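Local coordinates for protein rutinosidase (Aspergillus niger, PDB 6I1A) that probably cleaves the disaccharide rutinose from flavonoid glycosides such as rutin, as a secreted TIM-barrel glycosidase of family 5, at residues 25-28 / 29-32; 65-68 / 69-73; 197-200 / 201-204; 244-248 / 249-253; 305-309 / 310-314. All blocks are in the same frame, centred on the assembly; numbering follows the deposited sequence. Where two conformers were deposited one is given.

Interaction 1. Residues 25-28 / 29-32; sequences VNLG and GWLE
Leu27 and Gly28 lead out of strand 22-26, the first strand of the TIM barrel, into a tight bend where Gly29, Trp30 and Glu32 fold back on them. At Gly29 phi is positive (70°), a conformation that favours glycine. Its N-H points almost straight at Glu32 OE1, 2.9 Å from Gly29 N, and meets that oxygen from above the carboxylate plane. Its carbonyl oxygen is taken by Arg70 of helix 63-73. Trp30 follows, with CG anti to the backbone N (chi1 175°), which sets the indole beside Leu27, the two side chains pointing the same way. Leu27 CD1 lies 3.9 Å from Trp30 CZ3, neither squarely over the ring nor in its plane, and Leu27 O packs on Trp30 CB at 3.6 Å. At the pyrrole end of the indole the N-H binds Tyr71 O, while Ile120 of helix 113-128 touches both Leu27 and Trp30. Leu31 turns its CD2 over the centre of the indole, 3.8 Å above the plane. Its backbone N binds a water at 2.8 Å, and the same water donates to Leu27 O at 2.7 Å, bridging the bend where no direct backbone bond spans it. Glu32 closes the turn: its chain, bent at chi2 (83°), curls back and brings OE1 to 3.6 Å from Gly28 CA. The bend is therefore held in two ways, by an apolar flank of leucine and indole, and by a carboxylate and a bound water that serve backbone groups buried at the strand's end.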
# COMPACT_ATOMS: atom_id res chain seq x y z
N VAL A 25 11.39 23.55 -3.73
CA VAL A 25 10.38 23.71 -2.69
C VAL A 25 9.04 24.12 -3.30
O VAL A 25 9.01 24.84 -4.33
CB VAL A 25 10.91 24.72 -1.64
CG1 VAL A 25 10.91 26.15 -2.13
CG2 VAL A 25 10.16 24.59 -0.34
N ASN A 26 7.98 23.76 -2.60
CA ASN A 26 6.65 24.32 -2.86
C ASN A 26 6.50 25.64 -2.15
O ASN A 26 6.99 25.81 -1.03
CB ASN A 26 5.55 23.41 -2.36
CG ASN A 26 5.39 22.20 -3.26
OD1 ASN A 26 4.61 22.29 -4.24
ND2 ASN A 26 6.14 21.12 -3.02
N LEU A 27 5.85 26.59 -2.82
CA LEU A 27 5.38 27.83 -2.17
C LEU A 27 3.91 27.62 -1.83
O LEU A 27 3.02 28.36 -2.33
CB LEU A 27 5.67 29.04 -3.06
CG LEU A 27 7.08 29.28 -3.50
CD1 LEU A 27 7.20 30.55 -4.32
CD2 LEU A 27 8.07 29.33 -2.33
N GLY A 28 3.59 26.61 -1.04
CA GLY A 28 2.23 26.31 -0.67
C GLY A 28 1.68 27.25 0.38
O GLY A 28 2.42 27.94 1.06
N GLY A 29 0.36 27.28 0.54
CA GLY A 29 -0.27 28.10 1.56
C GLY A 29 -0.17 29.57 1.27
O GLY A 29 -0.46 30.38 2.16
N TRP A 30 0.19 29.93 0.05
CA TRP A 30 0.47 31.34 -0.35
C TRP A 30 -0.67 31.83 -1.24
O TRP A 30 -1.45 32.72 -0.82
CB TRP A 30 1.81 31.44 -1.02
CG TRP A 30 2.14 32.79 -1.58
CD1 TRP A 30 1.86 34.03 -1.04
CD2 TRP A 30 2.88 33.05 -2.78
NE1 TRP A 30 2.36 35.03 -1.85
CE2 TRP A 30 2.99 34.45 -2.93
CE3 TRP A 30 3.44 32.24 -3.76
CZ2 TRP A 30 3.68 35.01 -4.00
CZ3 TRP A 30 4.07 32.81 -4.82
CH2 TRP A 30 4.22 34.18 -4.94
N LEU A 31 -0.80 31.23 -2.41
CA LEU A 31 -1.89 31.55 -3.36
C LEU A 31 -3.06 30.57 -3.25
O LEU A 31 -4.10 30.81 -3.88
CB LEU A 31 -1.32 31.61 -4.79
CG LEU A 31 -0.14 32.55 -4.95
CD1 LEU A 31 0.37 32.57 -6.39
CD2 LEU A 31 -0.50 33.98 -4.48
N GLU A 32 -2.94 29.52 -2.45
CA GLU A 32 -4.04 28.62 -2.08
C GLU A 32 -3.94 28.40 -0.57
O GLU A 32 -2.78 28.25 -0.10
CB GLU A 32 -3.95 27.31 -2.87
CG GLU A 32 -2.62 26.54 -2.80
CD GLU A 32 -2.40 25.64 -1.61
OE1 GLU A 32 -1.26 25.54 -1.18
OE2 GLU A 32 -3.38 24.96 -1.19
O HOH W 1 0.40 28.75 -2.97

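Interaction 2. Residues 65-68 / 69-73; sequences PVLE and HRYAT
Leu67 and Tyr71, one turn apart, make the densest part of this contact, on the buried flank of the helix. The phenol ring lies back along the helix, its CG anti to its own carbonyl carbon (chi1 -53°), with Leu67 O over one face, 3.1 Å above the ring plane and offset toward the rim. Leu67 O also accepts from Tyr71 N at 2.8 Å in a nearly straight bond (171°). Farther out, Leu67 CB sits 3.8 Å from Tyr71 CZ. Glu68 crosses the ring obliquely with its carboxylate turned 79° from the ring plane, and OE1 stands 3.8 Å from Tyr71 CD2. The other carboxylate oxygen is held by Tyr109 OH and the backbone N of Asn112. All of this belongs to helix 63-73, which packs through Glu68, Tyr71 and Ala72 against helix 113-128 of the barrel and through Val66 and Leu67 against helix 39-45. The i to i+4 ladder continues with Arg70 N to Val66 O and Ala72 N to Glu68 O. Arg70 extends away from the contact, to a salt bridge with Asp38 and to Gly29 O. Toward solvent the packing is sparser: Pro65 is exposed and meets His69 through its backbone, His69 N binding Pro65 O at 3.2 Å. The imidazole leads away from the first turn; Thr73 CG2 lies 3.7 Å above one face of the His69 ring, toward its rim, while Thr73 OG1 donates to His69 O at 2.8 Å.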
# COMPACT_ATOMS: atom_id res chain seq x y z
N PRO A 65 -9.56 41.63 0.63
CA PRO A 65 -8.55 42.38 1.36
C PRO A 65 -7.65 41.50 2.26
O PRO A 65 -6.47 41.70 2.23
CB PRO A 65 -9.39 43.38 2.16
CG PRO A 65 -10.59 43.62 1.28
CD PRO A 65 -10.91 42.25 0.70
N VAL A 66 -8.23 40.49 2.89
CA VAL A 66 -7.47 39.59 3.79
C VAL A 66 -6.50 38.77 2.93
O VAL A 66 -5.33 38.70 3.26
CB VAL A 66 -8.40 38.71 4.62
CG1 VAL A 66 -7.65 37.55 5.23
CG2 VAL A 66 -9.11 39.51 5.70
N LEU A 67 -7.01 38.21 1.82
CA LEU A 67 -6.12 37.35 1.00
C LEU A 67 -5.05 38.18 0.31
O LEU A 67 -3.89 37.73 0.20
CB LEU A 67 -6.96 36.50 0.04
CG LEU A 67 -7.79 35.45 0.75
CD1 LEU A 67 -8.64 34.67 -0.24
CD2 LEU A 67 -6.90 34.49 1.54
N GLU A 68 -5.39 39.36 -0.25
CA GLU A 68 -4.39 40.19 -0.93
C GLU A 68 -3.25 40.52 0.03
O GLU A 68 -2.07 40.57 -0.36
CB GLU A 68 -5.03 41.49 -1.42
CG GLU A 68 -5.95 41.31 -2.62
CD GLU A 68 -5.32 40.96 -3.97
OE1 GLU A 68 -4.11 41.07 -4.09
OE2 GLU A 68 -6.08 40.59 -4.91
N HIS A 69 -3.59 40.76 1.30
CA HIS A 69 -2.53 41.07 2.29
C HIS A 69 -1.61 39.85 2.44
O HIS A 69 -0.38 40.01 2.46
CB HIS A 69 -3.16 41.49 3.63
CG HIS A 69 -2.12 41.71 4.67
ND1 HIS A 69 -1.33 42.84 4.67
CD2 HIS A 69 -1.67 40.91 5.66
CE1 HIS A 69 -0.49 42.78 5.70
NE2 HIS A 69 -0.66 41.61 6.31
N ARG A 70 -2.17 38.65 2.55
CA ARG A 70 -1.35 37.43 2.63
C ARG A 70 -0.52 37.25 1.37
O ARG A 70 0.67 36.86 1.46
CB ARG A 70 -2.25 36.23 2.88
CG ARG A 70 -1.48 34.92 3.12
CD ARG A 70 -2.35 33.83 3.68
NE ARG A 70 -1.68 32.56 3.85
CZ ARG A 70 -0.98 32.17 4.93
NH1 ARG A 70 -0.80 33.03 5.93
NH2 ARG A 70 -0.42 30.98 4.97
N TYR A 71 -1.12 37.42 0.19
CA TYR A 71 -0.34 37.32 -1.08
C TYR A 71 0.90 38.23 -1.04
O TYR A 71 1.99 37.90 -1.48
CB TYR A 71 -1.17 37.64 -2.33
CG TYR A 71 -2.47 36.87 -2.48
CD1 TYR A 71 -2.60 35.58 -2.00
CD2 TYR A 71 -3.49 37.37 -3.25
CE1 TYR A 71 -3.78 34.87 -2.09
CE2 TYR A 71 -4.65 36.64 -3.44
CZ TYR A 71 -4.80 35.37 -2.89
OH TYR A 71 -5.96 34.67 -3.06
N ALA A 72 0.68 39.46 -0.59
CA ALA A 72 1.75 40.47 -0.58
C ALA A 72 2.80 40.21 0.49
O ALA A 72 3.93 40.69 0.28
CB ALA A 72 1.06 41.81 -0.37
N THR A 73 2.52 39.48 1.54
CA THR A 73 3.43 39.40 2.70
C THR A 73 3.98 38.02 3.01
O THR A 73 5.08 37.96 3.56
CB THR A 73 2.74 39.95 3.94
OG1 THR A 73 1.59 39.18 4.23
CG2 THR A 73 2.45 41.43 3.79

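Interaction 3. Residues 197-200 / 201-204; sequences DNNT and NMVV. With NAG (2-acetamido-2-deoxy-beta-D-glucopyranose), chain F; NAG (2-acetamido-2-deoxy-beta-D-glucopyranose), chain B; EDO (1,2-ethanediol), chain O.
An N-glycosylation sequon, Asn198-Asn199-Thr200, runs straight into an Asx turn at Asn201 that starts the 3-10 segment 202-204, and Val204 and Met202 pack back against Asn198 and Asn199. The sugar is covalently linked to Asn198 ND2 through its C1, and the remaining N-H of that amide binds Leu209 O. A water joins glycan to turn: it donates to Asn198 O at 2.7 Å, accepts from Asn201 N at 3.0 Å and hydrogen-bonds the sugar O6. Val204 points toward the sequon, one methyl, CG2, lying 3.2 Å from Asn198 O, while its other methyl, CG1, is 3.9 Å from C6 of the sugar. In the Asx turn Asn201 OD1 accepts from Val203 N at 3.1 Å in a nearly straight bond (168°); Asn201 CG stands anti to the backbone N (chi1 -174°), which brings OD1 to the N-H of Val203. The loop, between strand 187-190 and helix 213-233 of the TIM barrel, also faces a second subunit, whose Val203 and Leu209 pack on Val204 and Val203. On the other flank Asn199 and Met202 lie side by side, pointing the same way. Asn144 O and Trp155 NE1 hold the Asn199 amide, and the Met202 chain, bent at chi2 and chi3, brings its sulfur alongside, so that Asn199 ND2 makes a weak hydrogen bond to Met202 SD at 3.5 Å.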
# COMPACT_ATOMS: atom_id res chain seq x y z
N ASP A 197 -11.64 10.33 -7.40
CA ASP A 197 -13.10 10.16 -7.46
C ASP A 197 -13.58 9.10 -6.50
O ASP A 197 -14.82 8.80 -6.53
CB ASP A 197 -13.61 9.84 -8.86
CG ASP A 197 -13.17 8.50 -9.34
OD1 ASP A 197 -12.18 7.99 -8.82
OD2 ASP A 197 -13.81 7.95 -10.28
N ASN A 198 -12.72 8.47 -5.69
CA ASN A 198 -13.14 7.32 -4.85
C ASN A 198 -12.69 7.51 -3.42
O ASN A 198 -12.52 6.48 -2.70
CB ASN A 198 -12.64 6.01 -5.41
CG ASN A 198 -13.32 4.83 -4.78
OD1 ASN A 198 -14.53 4.86 -4.52
ND2 ASN A 198 -12.53 3.78 -4.48
N ASN A 199 -12.56 8.73 -2.95
CA ASN A 199 -12.02 9.05 -1.61
C ASN A 199 -13.10 9.57 -0.64
O ASN A 199 -12.75 10.28 0.31
CB ASN A 199 -10.83 10.00 -1.72
CG ASN A 199 -11.20 11.34 -2.33
OD1 ASN A 199 -11.85 11.33 -3.37
ND2 ASN A 199 -10.78 12.41 -1.70
N THR A 200 -14.34 9.12 -0.78
CA THR A 200 -15.34 9.48 0.26
C THR A 200 -14.92 8.87 1.60
O THR A 200 -15.10 9.55 2.62
CB THR A 200 -16.75 9.05 -0.10
OG1 THR A 200 -16.76 7.66 -0.30
CG2 THR A 200 -17.21 9.69 -1.38
N ASN A 201 -14.27 7.71 1.57
CA ASN A 201 -13.58 7.18 2.77
C ASN A 201 -12.09 7.50 2.56
O ASN A 201 -11.48 6.98 1.60
CB ASN A 201 -13.84 5.68 2.93
CG ASN A 201 -13.25 5.19 4.23
OD1 ASN A 201 -12.24 5.69 4.73
ND2 ASN A 201 -13.86 4.13 4.76
N MET A 202 -11.58 8.43 3.33
CA MET A 202 -10.21 8.94 3.11
C MET A 202 -9.12 7.92 3.44
O MET A 202 -7.93 8.20 3.17
CB MET A 202 -9.98 10.25 3.88
CG MET A 202 -10.69 11.43 3.16
SD MET A 202 -9.78 11.92 1.65
CE MET A 202 -8.34 12.74 2.32
N VAL A 203 -9.45 6.71 3.91
CA VAL A 203 -8.42 5.69 4.10
C VAL A 203 -7.74 5.35 2.77
O VAL A 203 -6.56 4.92 2.79
CB VAL A 203 -9.01 4.45 4.78
CG1 VAL A 203 -9.94 3.63 3.87
CG2 VAL A 203 -7.88 3.63 5.34
N VAL A 204 -8.40 5.55 1.64
CA VAL A 204 -7.80 5.24 0.32
C VAL A 204 -7.02 6.44 -0.23
O VAL A 204 -6.36 6.30 -1.27
CB VAL A 204 -8.79 4.74 -0.72
CG1 VAL A 204 -9.48 3.46 -0.28
CG2 VAL A 204 -9.78 5.81 -1.13
C1 NAG F . -13.11 2.61 -3.82
C2 NAG F . -12.53 1.30 -4.38
C3 NAG F . -13.06 0.13 -3.48
C4 NAG F . -12.73 0.38 -2.02
C5 NAG F . -13.36 1.68 -1.59
C6 NAG F . -13.07 2.01 -0.16
C7 NAG F . -12.04 1.25 -6.76
C8 NAG F . -12.59 0.92 -8.14
N2 NAG F . -12.89 1.12 -5.76
O3 NAG F . -12.37 -1.07 -3.89
O4 NAG F . -13.40 -0.66 -1.23
O5 NAG F . -12.79 2.73 -2.45
O6 NAG F . -13.85 3.12 0.32
O7 NAG F . -10.89 1.68 -6.61
C1 NAG B . -8.52 1.06 10.89
C2 NAG B . -7.38 2.04 10.81
C3 NAG B . -7.89 3.43 10.29
C4 NAG B . -8.63 3.24 9.01
C5 NAG B . -9.73 2.23 9.16
C6 NAG B . -10.39 1.96 7.86
C7 NAG B . -5.57 1.68 12.43
C8 NAG B . -4.94 2.01 13.74
N2 NAG B . -6.76 2.23 12.12
O3 NAG B . -6.73 4.28 10.09
O4 NAG B . -9.26 4.49 8.56
O5 NAG B . -9.10 0.95 9.60
O6 NAG B . -11.61 1.21 8.02
O7 NAG B . -4.96 1.01 11.61
C1 EDO O . -13.89 15.05 1.92
O1 EDO O . -13.92 14.72 3.32
C2 EDO O . -13.30 13.88 1.23
O2 EDO O . -13.89 12.63 1.58
O HOH W 2 -13.65 5.62 -0.46
O HOH W 3 -13.12 9.61 5.46

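Interaction 4. Residues 244-248 / 249-253; sequences SFKYP and QYWEG. With EDO (1,2-ethanediol), chain H; EDO (1,2-ethanediol), chain P.
The short, weakly bonded helix 248-252 lies in the TIM-barrel connection between strands 239-241 and 261-269, and Lys246 and Tyr247 of the preceding loop pack on its first turn. Tyr247 O receives Tyr250 N at 2.9 Å and Pro248 O receives Trp251 N, both donors standing above the carbonyl planes; these are i to i+3 bonds, and the i+4 bond of Glu252 N to Pro248 O is weak. Lys246 reaches across to both Tyr250 and Trp251. Bends at chi2 and chi3 lay its chain over one face of the Tyr250 ring, with CE 3.9 Å from the centroid and 16° off the normal in a CH-pi contact. NZ lies farther off centre at 4.6 Å from that centroid, a cation-pi contact secondary to the salt bridge NZ makes with Asp274 of the second subunit; Pro208 O and Leu211 O also accept from it. Tyr250 OH is held by Asp213. Lys246 CB meets Trp251 NE1 at 3.5 Å, the indole N-H itself being bound to Gly243 O. On the other flank the Gln249 chain, bent at chi2 (78°), runs alongside the proline ring: OE1 comes 3.2 Å from Pro248 CD and NE2 3.4 Å from Tyr247 CB, with the amide only 10° from the plane of the tyrosine ring. NE2 donates to Glu290 O and to an ethanediol. Another ethanediol, probably from the crystallisation liquor, donates to Lys246 O through O1, and this oxygen lies in the indole plane at its edge, 3.0 Å from Trp251 CD1.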
# COMPACT_ATOMS: atom_id res chain seq x y z
N SER A 244 -2.53 11.39 -9.85
CA SER A 244 -3.12 10.93 -8.58
C SER A 244 -2.04 10.11 -7.86
O SER A 244 -0.87 10.46 -7.87
CB SER A 244 -4.43 10.20 -8.83
OG SER A 244 -5.17 10.01 -7.63
N PHE A 245 -2.42 8.98 -7.28
CA PHE A 245 -1.52 8.09 -6.52
C PHE A 245 -1.43 6.78 -7.24
O PHE A 245 -1.01 5.79 -6.62
CB PHE A 245 -1.99 7.96 -5.07
CG PHE A 245 -2.21 9.29 -4.40
CD1 PHE A 245 -1.11 10.04 -3.96
CD2 PHE A 245 -3.47 9.80 -4.27
CE1 PHE A 245 -1.35 11.30 -3.38
CE2 PHE A 245 -3.70 11.03 -3.70
CZ PHE A 245 -2.65 11.78 -3.27
N LYS A 246 -1.71 6.73 -8.54
CA LYS A 246 -1.40 5.55 -9.37
C LYS A 246 0.11 5.47 -9.54
O LYS A 246 0.83 6.53 -9.58
CB LYS A 246 -2.01 5.71 -10.77
CG LYS A 246 -3.47 5.88 -10.75
CD LYS A 246 -4.20 4.76 -10.16
CE LYS A 246 -5.58 4.50 -10.71
NZ LYS A 246 -6.19 3.33 -9.99
N TYR A 247 0.63 4.28 -9.68
CA TYR A 247 2.05 4.15 -10.09
C TYR A 247 2.21 4.76 -11.48
O TYR A 247 1.30 4.68 -12.28
CB TYR A 247 2.39 2.67 -10.01
CG TYR A 247 2.19 2.21 -8.58
CD1 TYR A 247 2.20 3.13 -7.51
CD2 TYR A 247 1.73 0.96 -8.33
CE1 TYR A 247 1.90 2.73 -6.21
CE2 TYR A 247 1.49 0.53 -7.03
CZ TYR A 247 1.58 1.40 -5.97
OH TYR A 247 1.22 0.94 -4.72
N PRO A 248 3.35 5.45 -11.79
CA PRO A 248 3.54 6.01 -13.11
C PRO A 248 3.30 4.97 -14.20
O PRO A 248 2.80 5.33 -15.26
CB PRO A 248 5.00 6.52 -13.09
CG PRO A 248 5.24 6.83 -11.61
CD PRO A 248 4.46 5.79 -10.88
N GLN A 249 3.69 3.70 -13.96
CA GLN A 249 3.48 2.59 -14.90
C GLN A 249 2.04 2.52 -15.38
O GLN A 249 1.76 2.09 -16.50
CB GLN A 249 3.84 1.24 -14.23
CG GLN A 249 5.12 1.22 -13.37
CD GLN A 249 5.17 1.79 -11.97
OE1 GLN A 249 5.52 2.94 -11.74
NE2 GLN A 249 5.14 0.94 -10.93
N TYR A 250 1.06 2.92 -14.54
CA TYR A 250 -0.36 2.88 -14.89
C TYR A 250 -0.63 3.74 -16.09
O TYR A 250 -1.54 3.41 -16.90
CB TYR A 250 -1.22 3.35 -13.71
CG TYR A 250 -2.69 3.40 -13.94
CD1 TYR A 250 -3.50 2.33 -13.66
CD2 TYR A 250 -3.33 4.58 -14.35
CE1 TYR A 250 -4.86 2.37 -13.88
CE2 TYR A 250 -4.68 4.66 -14.50
CZ TYR A 250 -5.45 3.54 -14.32
OH TYR A 250 -6.79 3.67 -14.48
N TRP A 251 0.05 4.89 -16.19
CA TRP A 251 -0.25 5.89 -17.23
C TRP A 251 0.71 5.80 -18.42
O TRP A 251 0.46 6.42 -19.44
CB TRP A 251 -0.13 7.32 -16.65
CG TRP A 251 -0.98 7.60 -15.45
CD1 TRP A 251 -0.59 7.72 -14.15
CD2 TRP A 251 -2.37 7.97 -15.47
NE1 TRP A 251 -1.67 8.06 -13.36
CE2 TRP A 251 -2.76 8.25 -14.15
CE3 TRP A 251 -3.32 8.02 -16.51
CZ2 TRP A 251 -4.06 8.62 -13.82
CZ3 TRP A 251 -4.59 8.40 -16.17
CH2 TRP A 251 -4.96 8.70 -14.86
N GLU A 252 1.84 5.13 -18.26
CA GLU A 252 2.94 5.10 -19.29
C GLU A 252 2.45 4.73 -20.70
O GLU A 252 2.92 5.41 -21.66
CB GLU A 252 4.02 4.09 -18.88
CG GLU A 252 4.95 4.68 -17.89
CD GLU A 252 6.03 3.70 -17.44
OE1 GLU A 252 6.14 2.64 -18.05
OE2 GLU A 252 6.77 4.07 -16.55
N GLY A 253 1.60 3.71 -20.78
CA GLY A 253 1.10 3.20 -22.05
C GLY A 253 0.19 4.18 -22.72
O GLY A 253 -0.13 3.99 -23.93
C1 EDO H . 2.02 8.92 -11.77
O1 EDO H . 0.85 8.19 -11.51
C2 EDO H . 2.12 9.99 -10.76
O2 EDO H . 2.10 11.20 -11.34
C1 EDO P . 5.05 -1.74 -8.08
O1 EDO P . 6.27 -1.31 -8.74
C2 EDO P . 4.14 -2.33 -9.10
O2 EDO P . 4.20 -1.69 -10.38

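Interaction 5. Residues 305-309 / 310-314; sequences AIQAT and YNNTL
Near the end of strand 299-308 the chain turns at Thr309 and takes a left-handed conformation at Asn311 (phi 47°), which brings Asn312 back beside the strand. Strand 299-308 belongs to the TIM barrel, and the loop that follows leads to helix 317-331. The Asn312 amide binds both backbone polar groups of Ala308. Its OD1 accepts from Ala308 N at 2.8 Å, in the carbonyl plane and on a lone pair, while its ND2 donates to Ala308 O at 2.9 Å in a fairly straight bond, reaching that oxygen from above the carbonyl plane. With CG anti to the carbonyl carbon (chi1 -72°), the amide lies against the strand. A second partner of OD1 is a water, 2.8 Å away, that also donates to Ile306 O; ND2 likewise gives a hydrogen bond to Ala349 O. The head of the asparagine is thus gripped by four bonds, which fix its rotation. Gln307 crosses Asn312 at about a right angle, its CG 3.8 Å from Asn312 OD1, and its own amide oxygen is taken by Trp358 and Gln354. At the outer end Thr309 OG1 binds Tyr269 O, while its methyl turns to the neighbouring ring, which also packs on Asp213 of the second subunit: Thr309 CG2 makes a CH-pi contact over one face of Tyr310, offset toward the rim and 3.4 Å from Tyr310 CE2.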
# COMPACT_ATOMS: atom_id res chain seq x y z
N ALA A 305 7.25 15.18 2.45
CA ALA A 305 7.63 15.73 3.74
C ALA A 305 8.05 14.59 4.65
O ALA A 305 7.69 13.47 4.39
CB ALA A 305 6.54 16.59 4.34
N ILE A 306 8.74 14.92 5.75
CA ILE A 306 9.36 13.89 6.64
C ILE A 306 8.48 13.49 7.81
O ILE A 306 8.94 12.60 8.57
CB ILE A 306 10.74 14.33 7.13
CG1 ILE A 306 10.68 15.57 7.99
CG2 ILE A 306 11.70 14.43 5.99
CD1 ILE A 306 11.97 15.76 8.82
N GLN A 307 7.30 14.05 8.05
CA GLN A 307 6.49 13.60 9.19
C GLN A 307 6.10 12.14 9.00
O GLN A 307 5.56 11.74 7.93
CB GLN A 307 5.26 14.45 9.39
CG GLN A 307 4.46 13.98 10.62
CD GLN A 307 3.15 14.68 10.84
OE1 GLN A 307 2.93 15.82 10.38
NE2 GLN A 307 2.24 14.03 11.56
N ALA A 308 6.40 11.32 10.02
CA ALA A 308 5.96 9.91 10.09
C ALA A 308 4.63 9.74 10.82
O ALA A 308 4.12 10.67 11.46
CB ALA A 308 7.06 9.13 10.78
N THR A 309 4.04 8.55 10.72
CA THR A 309 2.75 8.27 11.37
C THR A 309 2.95 8.14 12.88
O THR A 309 2.11 8.65 13.64
CB THR A 309 2.11 7.04 10.75
OG1 THR A 309 1.83 7.29 9.36
CG2 THR A 309 0.81 6.69 11.46
N TYR A 310 4.05 7.53 13.27
CA TYR A 310 4.34 7.31 14.71
C TYR A 310 5.74 7.79 15.04
O TYR A 310 6.63 7.92 14.22
CB TYR A 310 4.29 5.79 14.97
CG TYR A 310 2.99 5.11 14.68
CD1 TYR A 310 1.91 5.24 15.53
CD2 TYR A 310 2.76 4.45 13.48
CE1 TYR A 310 0.68 4.64 15.26
CE2 TYR A 310 1.54 3.83 13.21
CZ TYR A 310 0.47 3.95 14.08
OH TYR A 310 -0.72 3.32 13.80
N ASN A 311 5.96 8.03 16.34
CA ASN A 311 7.32 8.19 16.90
C ASN A 311 8.15 9.15 16.05
O ASN A 311 9.27 8.83 15.64
CB ASN A 311 8.05 6.84 16.98
CG ASN A 311 7.37 5.88 17.92
OD1 ASN A 311 6.54 6.27 18.73
ND2 ASN A 311 7.67 4.60 17.78
N ASN A 312 7.63 10.36 15.89
CA ASN A 312 8.42 11.45 15.31
C ASN A 312 9.46 11.92 16.28
O ASN A 312 9.11 12.14 17.49
CB ASN A 312 7.55 12.62 14.85
CG ASN A 312 6.75 12.27 13.59
OD1 ASN A 312 7.32 12.35 12.49
ND2 ASN A 312 5.48 11.90 13.74
N THR A 313 10.65 12.10 15.80
CA THR A 313 11.73 12.71 16.60
C THR A 313 12.35 13.86 15.86
O THR A 313 12.69 13.81 14.65
CB THR A 313 12.75 11.65 17.01
OG1 THR A 313 13.53 11.24 15.91
CG2 THR A 313 12.17 10.35 17.51
N LEU A 314 12.60 14.90 16.62
CA LEU A 314 13.30 16.06 16.08
C LEU A 314 14.74 15.79 15.71
O LEU A 314 15.34 16.46 14.87
CB LEU A 314 13.16 17.20 17.09
CG LEU A 314 11.72 17.62 17.41
CD1 LEU A 314 11.67 18.52 18.62
CD2 LEU A 314 11.13 18.33 16.23
O HOH W 4 9.77 12.57 11.18

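How the interactions relate
Interaction 1 lies closest to the centre of the chain and is wholly buried; interaction 5 is also largely buried, though its centre is about 21 Å from the centre of the chain. The other three are partly buried. Interactions 1 and 5 both stand where a barrel strand gives way to loop, and in each a side-chain oxygen and a water serve backbone groups. Interaction 2 is regular helix, joined to interaction 1 by two hydrogen bonds. Interactions 3 and 4 do not touch, their nearest atoms about 5 Å apart; both, and the edge of interaction 5, reach the second subunit, 3 through packing beside a glycan, 4 through a lysine salt bridge.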